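Local coordinates for protein malate dehydrogenase (Pyrococcus horikoshii, PDB 1V9N) that catalyses the interconversion of (S)-malate and oxaloacetate with NAD(+) or NADH as coenzyme, working as a homodimer of the LDH2/MDH2 oxidoreductase family, at residues Val32-Glu35 with Asp36-Val40; Arg103-Lys106 with Leu107-Lys110; Ser301-Ile304 with Glu305-Ser309. All coordinates share one frame; numbering follows the deposited sequence.

Contact 1: residues Val32-Glu35 with Asp36-Val40; sequences VPEE and DAKIV
Three carboxylates mark this contact in the N-terminal turns of helix 34-49, two of them beside Lys38 and the third beside the N-cap residue, Pro33. The flat end of Glu34 turns one face to the lysine, whose NZ stands over it 4.1 Å from Glu34 CD, a meeting of opposite charges too long for a salt bridge. At the Glu35 carboxylate the ammonium approaches one oxygen, NZ lying 3.8 Å from Glu35 OE2 in a long salt bridge. The third carboxylate, that of Asp36, sets OD2 against the CB-CG-CD side of the Pro33 ring, 3.9 Å from Pro33 CG, while the Asp36 side chain also touches Val99 of helix 97-115. Three acidic residues thus follow the N-cap in succession; negative charge at a helix N-terminus would probably interact favourably with the helix dipole. Lys38 reaches both glutamates by running fully extended beyond CG, which starts beside the backbone N (chi1 -66°). Its methylenes lie close along the chain, CG 3.1 Å from Glu34 O and CE 3.6 Å from Glu34 CG. Glu35 instead folds at chi2 (-49°), which turns its carboxylate towards the Lys38 chain. Glu34, Glu35 and Lys38 lie on the outer side of the helix. On the buried side Val32 drops CG1 onto the start of the helix, 4.1 Å from Ala37 CB and against Asp36 CB, where its side chain also touches Leu27, Leu74 and Leu96. The backbone closes in the i to i+4 manner: Lys38 N bonds to Glu34 O and Ile39 N to Glu35 O, and the first link of the series runs from Ala37 N to the N-cap carbonyl Pro33 O, 2.9 Å long.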
loop_
_atom_site.group_PDB
_atom_site.type_symbol
_atom_site.label_atom_id
_atom_site.label_comp_id
_atom_site.label_asym_id
_atom_site.label_seq_id
_atom_site.Cartn_x
_atom_site.Cartn_y
_atom_site.Cartn_z
ATOM N N VAL A 32 23.175 -26.321 5.515
ATOM C CA VAL A 32 22.263 -25.383 6.164
ATOM C C VAL A 32 21.851 -25.944 7.521
ATOM O O VAL A 32 21.379 -27.077 7.607
ATOM C CB VAL A 32 20.981 -25.158 5.321
ATOM C CG1 VAL A 32 20.028 -24.207 6.054
ATOM C CG2 VAL A 32 21.343 -24.586 3.957
ATOM N N PRO A 33 22.052 -25.171 8.603
ATOM C CA PRO A 33 21.671 -25.649 9.939
ATOM C C PRO A 33 20.229 -26.137 9.894
ATOM O O PRO A 33 19.372 -25.512 9.263
ATOM C CB PRO A 33 21.845 -24.410 10.807
ATOM C CG PRO A 33 23.037 -23.734 10.152
ATOM C CD PRO A 33 22.697 -23.848 8.677
ATOM N N GLU A 34 19.969 -27.257 10.559
ATOM C CA GLU A 34 18.645 -27.862 10.566
ATOM C C GLU A 34 17.487 -26.922 10.875
ATOM O O GLU A 34 16.448 -26.990 10.223
ATOM C CB GLU A 34 18.615 -29.039 11.542
ATOM C CG GLU A 34 17.245 -29.683 11.673
ATOM C CD GLU A 34 17.286 -30.980 12.456
ATOM O OE1 GLU A 34 17.841 -30.982 13.578
ATOM O OE2 GLU A 34 16.759 -31.995 11.947
ATOM N N GLU A 35 17.650 -26.056 11.865
ATOM C CA GLU A 35 16.568 -25.143 12.217
ATOM C C GLU A 35 16.312 -24.124 11.114
ATOM O O GLU A 35 15.171 -23.739 10.870
ATOM C CB GLU A 35 16.868 -24.433 13.539
ATOM C CG GLU A 35 16.852 -25.371 14.746
ATOM C CD GLU A 35 15.605 -26.251 14.793
ATOM O OE1 GLU A 35 14.480 -25.702 14.830
ATOM O OE2 GLU A 35 15.752 -27.494 14.791
ATOM N N ASP A 36 17.373 -23.689 10.443
ATOM C CA ASP A 36 17.223 -22.729 9.360
ATOM C C ASP A 36 16.591 -23.431 8.162
ATOM O O ASP A 36 15.798 -22.834 7.442
ATOM C CB ASP A 36 18.578 -22.128 8.977
ATOM C CG ASP A 36 19.135 -21.214 10.057
ATOM O OD1 ASP A 36 18.364 -20.822 10.957
ATOM O OD2 ASP A 36 20.335 -20.874 10.001
ATOM N N ALA A 37 16.937 -24.702 7.963
ATOM C CA ALA A 37 16.383 -25.485 6.861
ATOM C C ALA A 37 14.877 -25.645 7.057
ATOM O O ALA A 37 14.109 -25.608 6.099
ATOM C CB ALA A 37 17.045 -26.864 6.805
ATOM N N LYS A 38 14.465 -25.835 8.305
ATOM C CA LYS A 38 13.048 -25.986 8.624
ATOM C C LYS A 38 12.269 -24.695 8.357
ATOM O O LYS A 38 11.103 -24.735 7.965
ATOM C CB LYS A 38 12.881 -26.423 10.086
ATOM C CG LYS A 38 13.424 -27.817 10.361
ATOM C CD LYS A 38 13.169 -28.263 11.797
ATOM C CE LYS A 38 13.668 -29.685 12.017
ATOM N NZ LYS A 38 13.390 -30.169 13.397
ATOM N N ILE A 39 12.911 -23.548 8.566
ATOM C CA ILE A 39 12.255 -22.265 8.311
ATOM C C ILE A 39 12.044 -22.098 6.806
ATOM O O ILE A 39 10.970 -21.703 6.363
ATOM C CB ILE A 39 13.100 -21.082 8.842
ATOM C CG1 ILE A 39 13.118 -21.101 10.372
ATOM C CG2 ILE A 39 12.531 -19.763 8.333
ATOM C CD1 ILE A 39 14.111 -20.135 10.992
ATOM N N VAL A 40 13.069 -22.406 6.019
ATOM C CA VAL A 40 12.954 -22.290 4.568
ATOM C C VAL A 40 11.860 -23.229 4.053
ATOM O O VAL A 40 10.999 -22.826 3.268
ATOM C CB VAL A 40 14.296 -22.638 3.870
ATOM C CG1 VAL A 40 14.141 -22.526 2.356
ATOM C CG2 VAL A 40 15.394 -21.696 4.363
#

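Contact 2: residues Arg103-Lys106 with Leu107-Lys110; sequences RSMK and LAIK
Met105, present as selenomethionine, packs against Ile109 one turn further along the helix, with Met105 CG 4.0 Å from Ile109 CD1 as the two side chains slant across each other. Its chain then bends at chi2 (52°) and chi3, so that SE swings round to meet the methyl of Ala108, 4.2 Å from its CB. Ile109 also leans on the backbone: CG1, set beside its own backbone N (chi1 -72°), sits 3.3 Å from Met105 O, the same oxygen that accepts the main-chain bond from Ile109 N at 2.9 Å. That carbonyl takes the Ile109 N-H and is covered by the isoleucine's carbons. This is the tight, buried flank. Beyond it the selenium-bearing chain reaches Phe282 and Val284 of strand 278-285 and Tyr134 and Met137 of helix 132-139. The helix, 97-115, is the connection of a beta-alpha-beta unit: strand 87-91 leads into it, strand 117-125 follows, and the two strands run parallel and next to each other in the mixed sheet. Ser104 and Ala108 face that sheet, both touching Val120, and the serine hydroxyl is satisfied by Val100 O, one turn back. Leu107, partly exposed, borders the two sides and also touches Val120. On the exposed flank the contact thins to main chain. Lys106 gives the next turn little beyond its CB and its carbonyl; its side chain bends at chi2 and leads off, touching Met137 of helix 132-139. Lys110 makes its one side-chain approach through CB, 3.6 Å from Lys106 O, before running out extended. Arg103 likewise sends its guanidinium away from the following turn. Here the helix is tied by Leu107 N to Arg103 O and by Lys110 N to Lys106 O, each 3.1 Å.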
loop_
_atom_site.group_PDB
_atom_site.type_symbol
_atom_site.label_atom_id
_atom_site.label_comp_id
_atom_site.label_asym_id
_atom_site.label_seq_id
_atom_site.Cartn_x
_atom_site.Cartn_y
_atom_site.Cartn_z
ATOM N N ARG A 103 13.935 -13.986 11.559
ATOM C CA ARG A 103 14.539 -13.333 12.723
ATOM C C ARG A 103 14.138 -11.868 12.815
ATOM O O ARG A 103 13.935 -11.338 13.914
ATOM C CB ARG A 103 16.072 -13.442 12.671
ATOM C CG ARG A 103 16.595 -14.871 12.689
ATOM C CD ARG A 103 16.201 -15.596 13.968
ATOM N NE ARG A 103 16.370 -17.044 13.842
ATOM C CZ ARG A 103 16.004 -17.926 14.767
ATOM N NH1 ARG A 103 15.445 -17.514 15.899
ATOM N NH2 ARG A 103 16.186 -19.226 14.553
ATOM N N SER A 104 14.027 -11.211 11.664
ATOM C CA SER A 104 13.633 -9.809 11.634
ATOM C C SER A 104 12.192 -9.644 12.115
ATOM O O SER A 104 11.890 -8.733 12.885
ATOM C CB SER A 104 13.758 -9.242 10.219
ATOM O OG SER A 104 15.111 -9.134 9.826
HETATM N N MSE A 105 11.302 -10.524 11.663
HETATM C CA MSE A 105 9.903 -10.434 12.064
HETATM C C MSE A 105 9.733 -10.788 13.540
HETATM O O MSE A 105 8.911 -10.190 14.224
HETATM C CB MSE A 105 9.024 -11.342 11.192
HETATM C CG MSE A 105 7.536 -11.273 11.537
HETATM SE SE MSE A 105 6.813 -9.450 11.593
HETATM C CE MSE A 105 6.155 -9.313 9.782
ATOM N N LYS A 106 10.500 -11.763 14.023
ATOM C CA LYS A 106 10.439 -12.146 15.434
ATOM C C LYS A 106 10.811 -10.934 16.293
ATOM O O LYS A 106 10.203 -10.691 17.330
ATOM C CB LYS A 106 11.416 -13.292 15.736
ATOM C CG LYS A 106 10.916 -14.676 15.358
ATOM C CD LYS A 106 9.723 -15.079 16.223
ATOM C CE LYS A 106 9.221 -16.475 15.873
ATOM N NZ LYS A 106 8.110 -16.923 16.771
ATOM N N LEU A 107 11.809 -10.173 15.854
ATOM C CA LEU A 107 12.239 -8.988 16.596
ATOM C C LEU A 107 11.170 -7.895 16.555
ATOM O O LEU A 107 10.934 -7.211 17.552
ATOM C CB LEU A 107 13.556 -8.444 16.032
ATOM C CG LEU A 107 14.087 -7.167 16.693
ATOM C CD1 LEU A 107 14.414 -7.441 18.164
ATOM C CD2 LEU A 107 15.328 -6.689 15.949
ATOM N N ALA A 108 10.531 -7.725 15.400
ATOM C CA ALA A 108 9.480 -6.718 15.272
ATOM C C ALA A 108 8.318 -7.061 16.216
ATOM O O ALA A 108 7.762 -6.184 16.870
ATOM C CB ALA A 108 8.988 -6.656 13.825
ATOM N N ILE A 109 7.955 -8.339 16.273
ATOM C CA ILE A 109 6.872 -8.793 17.144
ATOM C C ILE A 109 7.229 -8.526 18.610
ATOM O O ILE A 109 6.390 -8.074 19.388
ATOM C CB ILE A 109 6.598 -10.307 16.924
ATOM C CG1 ILE A 109 5.923 -10.508 15.562
ATOM C CG2 ILE A 109 5.726 -10.875 18.051
ATOM C CD1 ILE A 109 5.885 -11.956 15.090
ATOM N N LYS A 110 8.481 -8.788 18.981
ATOM C CA LYS A 110 8.930 -8.560 20.353
ATOM C C LYS A 110 8.830 -7.081 20.727
ATOM O O LYS A 110 8.350 -6.732 21.803
ATOM C CB LYS A 110 10.374 -9.035 20.529
ATOM C CG LYS A 110 10.896 -8.900 21.951
ATOM C CD LYS A 110 12.297 -9.481 22.081
ATOM C CE LYS A 110 12.738 -9.556 23.540
ATOM N NZ LYS A 110 14.035 -10.285 23.695
#

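Contact 3: residues Ser301-Ile304 with Glu305-Ser309; sequences SQMI and EEIKS
Turn-to-turn packing within the last part of helix 293-308, at the dimer interface, joins Met303 to Ile307 and Ile304 to Lys308. In each pair the side chains run alongside each other: Met303 CG (the residue is selenomethionine) lies 3.9 Å from Ile307 CD1, and Ile304 CG2 lies 3.7 Å from Lys308 CD. The lysine chain then bends at chi3 (66°) and chi4, and NZ forms a salt bridge with Glu324. Ile307 keeps CG1 beside its backbone N (chi1 -67°) and rests it 3.1 Å from Met303 O, while Tyr246 of the second subunit packs against the same isoleucine; the Ile307 side chain lies about 8 Å from a bound NADPH. An alanine here is likely to leave Met303 CG without its apolar neighbour and open a gap facing Tyr246 of the second subunit. This C-terminal turn thus brings Met303, Glu306 and Ile307 to the other subunit of the homodimer, Met303 against its Trp264. Glu306 lays CG 3.2 Å from Gln302 O and extends outward, OE1 meeting Lys266 of the second subunit in a salt bridge and its Tyr267 in a hydrogen bond. Past the helix end, Ser309 folds back on Glu305 O, which takes bonds from both N and OG, each 2.9 Å, arriving from opposite faces of the carbonyl plane.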
loop_
_atom_site.group_PDB
_atom_site.type_symbol
_atom_site.label_atom_id
_atom_site.label_comp_id
_atom_site.label_asym_id
_atom_site.label_seq_id
_atom_site.Cartn_x
_atom_site.Cartn_y
_atom_site.Cartn_z
ATOM N N SER A 301 -14.246 -9.234 11.812
ATOM C CA SER A 301 -14.992 -10.387 11.313
ATOM C C SER A 301 -16.383 -9.962 10.867
ATOM O O SER A 301 -16.931 -10.520 9.919
ATOM C CB SER A 301 -15.106 -11.470 12.387
ATOM O OG SER A 301 -13.883 -12.162 12.539
ATOM N N GLN A 302 -16.954 -8.974 11.553
ATOM C CA GLN A 302 -18.275 -8.474 11.186
ATOM C C GLN A 302 -18.174 -7.743 9.850
ATOM O O GLN A 302 -19.086 -7.811 9.017
ATOM C CB GLN A 302 -18.818 -7.535 12.267
ATOM C CG GLN A 302 -18.934 -8.189 13.640
ATOM C CD GLN A 302 -19.860 -7.441 14.586
ATOM O OE1 GLN A 302 -19.822 -6.214 14.677
ATOM N NE2 GLN A 302 -20.691 -8.186 15.308
HETATM N N MSE A 303 -17.063 -7.038 9.647
HETATM C CA MSE A 303 -16.845 -6.323 8.393
HETATM C C MSE A 303 -16.707 -7.340 7.261
HETATM O O MSE A 303 -17.302 -7.185 6.198
HETATM C CB MSE A 303 -15.573 -5.474 8.468
HETATM C CG MSE A 303 -15.160 -4.857 7.139
HETATM SE SE MSE A 303 -13.490 -3.849 7.215
HETATM C CE MSE A 303 -12.233 -5.310 6.981
ATOM N N ILE A 304 -15.908 -8.376 7.500
ATOM C CA ILE A 304 -15.687 -9.416 6.504
ATOM C C ILE A 304 -17.004 -10.104 6.135
ATOM O O ILE A 304 -17.296 -10.311 4.957
ATOM C CB ILE A 304 -14.688 -10.474 7.021
ATOM C CG1 ILE A 304 -13.309 -9.829 7.228
ATOM C CG2 ILE A 304 -14.599 -11.638 6.033
ATOM C CD1 ILE A 304 -12.322 -10.714 7.955
ATOM N N GLU A 305 -17.797 -10.451 7.141
ATOM C CA GLU A 305 -19.073 -11.113 6.894
ATOM C C GLU A 305 -20.013 -10.229 6.072
ATOM O O GLU A 305 -20.678 -10.701 5.151
ATOM C CB GLU A 305 -19.742 -11.496 8.219
ATOM C CG GLU A 305 -21.034 -12.277 8.031
ATOM C CD GLU A 305 -20.850 -13.481 7.122
ATOM O OE1 GLU A 305 -20.109 -14.411 7.511
ATOM O OE2 GLU A 305 -21.438 -13.494 6.015
ATOM N N GLU A 306 -20.054 -8.943 6.396
ATOM C CA GLU A 306 -20.912 -8.019 5.673
ATOM C C GLU A 306 -20.438 -7.787 4.245
ATOM O O GLU A 306 -21.248 -7.562 3.346
ATOM C CB GLU A 306 -21.011 -6.695 6.426
ATOM C CG GLU A 306 -21.832 -6.813 7.697
ATOM C CD GLU A 306 -21.947 -5.505 8.441
ATOM O OE1 GLU A 306 -22.258 -4.486 7.791
ATOM O OE2 GLU A 306 -21.734 -5.500 9.674
ATOM N N ILE A 307 -19.128 -7.845 4.024
ATOM C CA ILE A 307 -18.605 -7.660 2.674
ATOM C C ILE A 307 -18.954 -8.888 1.831
ATOM O O ILE A 307 -19.427 -8.766 0.700
ATOM C CB ILE A 307 -17.067 -7.488 2.672
ATOM C CG1 ILE A 307 -16.680 -6.171 3.353
ATOM C CG2 ILE A 307 -16.539 -7.517 1.239
ATOM C CD1 ILE A 307 -15.178 -5.922 3.383
ATOM N N LYS A 308 -18.711 -10.071 2.386
ATOM C CA LYS A 308 -18.991 -11.313 1.675
ATOM C C LYS A 308 -20.475 -11.441 1.369
ATOM O O LYS A 308 -20.857 -11.866 0.278
ATOM C CB LYS A 308 -18.523 -12.515 2.503
ATOM C CG LYS A 308 -17.012 -12.575 2.696
ATOM C CD LYS A 308 -16.591 -13.700 3.625
ATOM C CE LYS A 308 -16.888 -15.068 3.035
ATOM N NZ LYS A 308 -16.182 -15.306 1.743
ATOM N N SER A 309 -21.304 -11.048 2.331
ATOM C CA SER A 309 -22.754 -11.127 2.192
ATOM C C SER A 309 -23.373 -10.025 1.340
ATOM O O SER A 309 -24.588 -10.003 1.159
ATOM C CB SER A 309 -23.411 -11.122 3.573
ATOM O OG SER A 309 -22.982 -12.233 4.339
#

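How the contacts relate
Contacts 1 and 2 are neighbours: their centres are 17 Å apart, and Ile39 CD1 of the first comes 4.2 Å from Arg103 NH2 of the second, where helix 34-49 packs on helix 97-115. Contact 3 stands apart, its centre about 39 Å and 31 Å from theirs. Contact 2, mid-helix and packed on the sheet, has the most buried residues and sheds its charges outward. Contact 1, at a helix start, joins a buried apolar side to an exposed one with two glutamates beside a lysine. Contact 3, at a helix end, has the fewest buried residues and alone touches the second subunit, directing both apolar and charged groups to it.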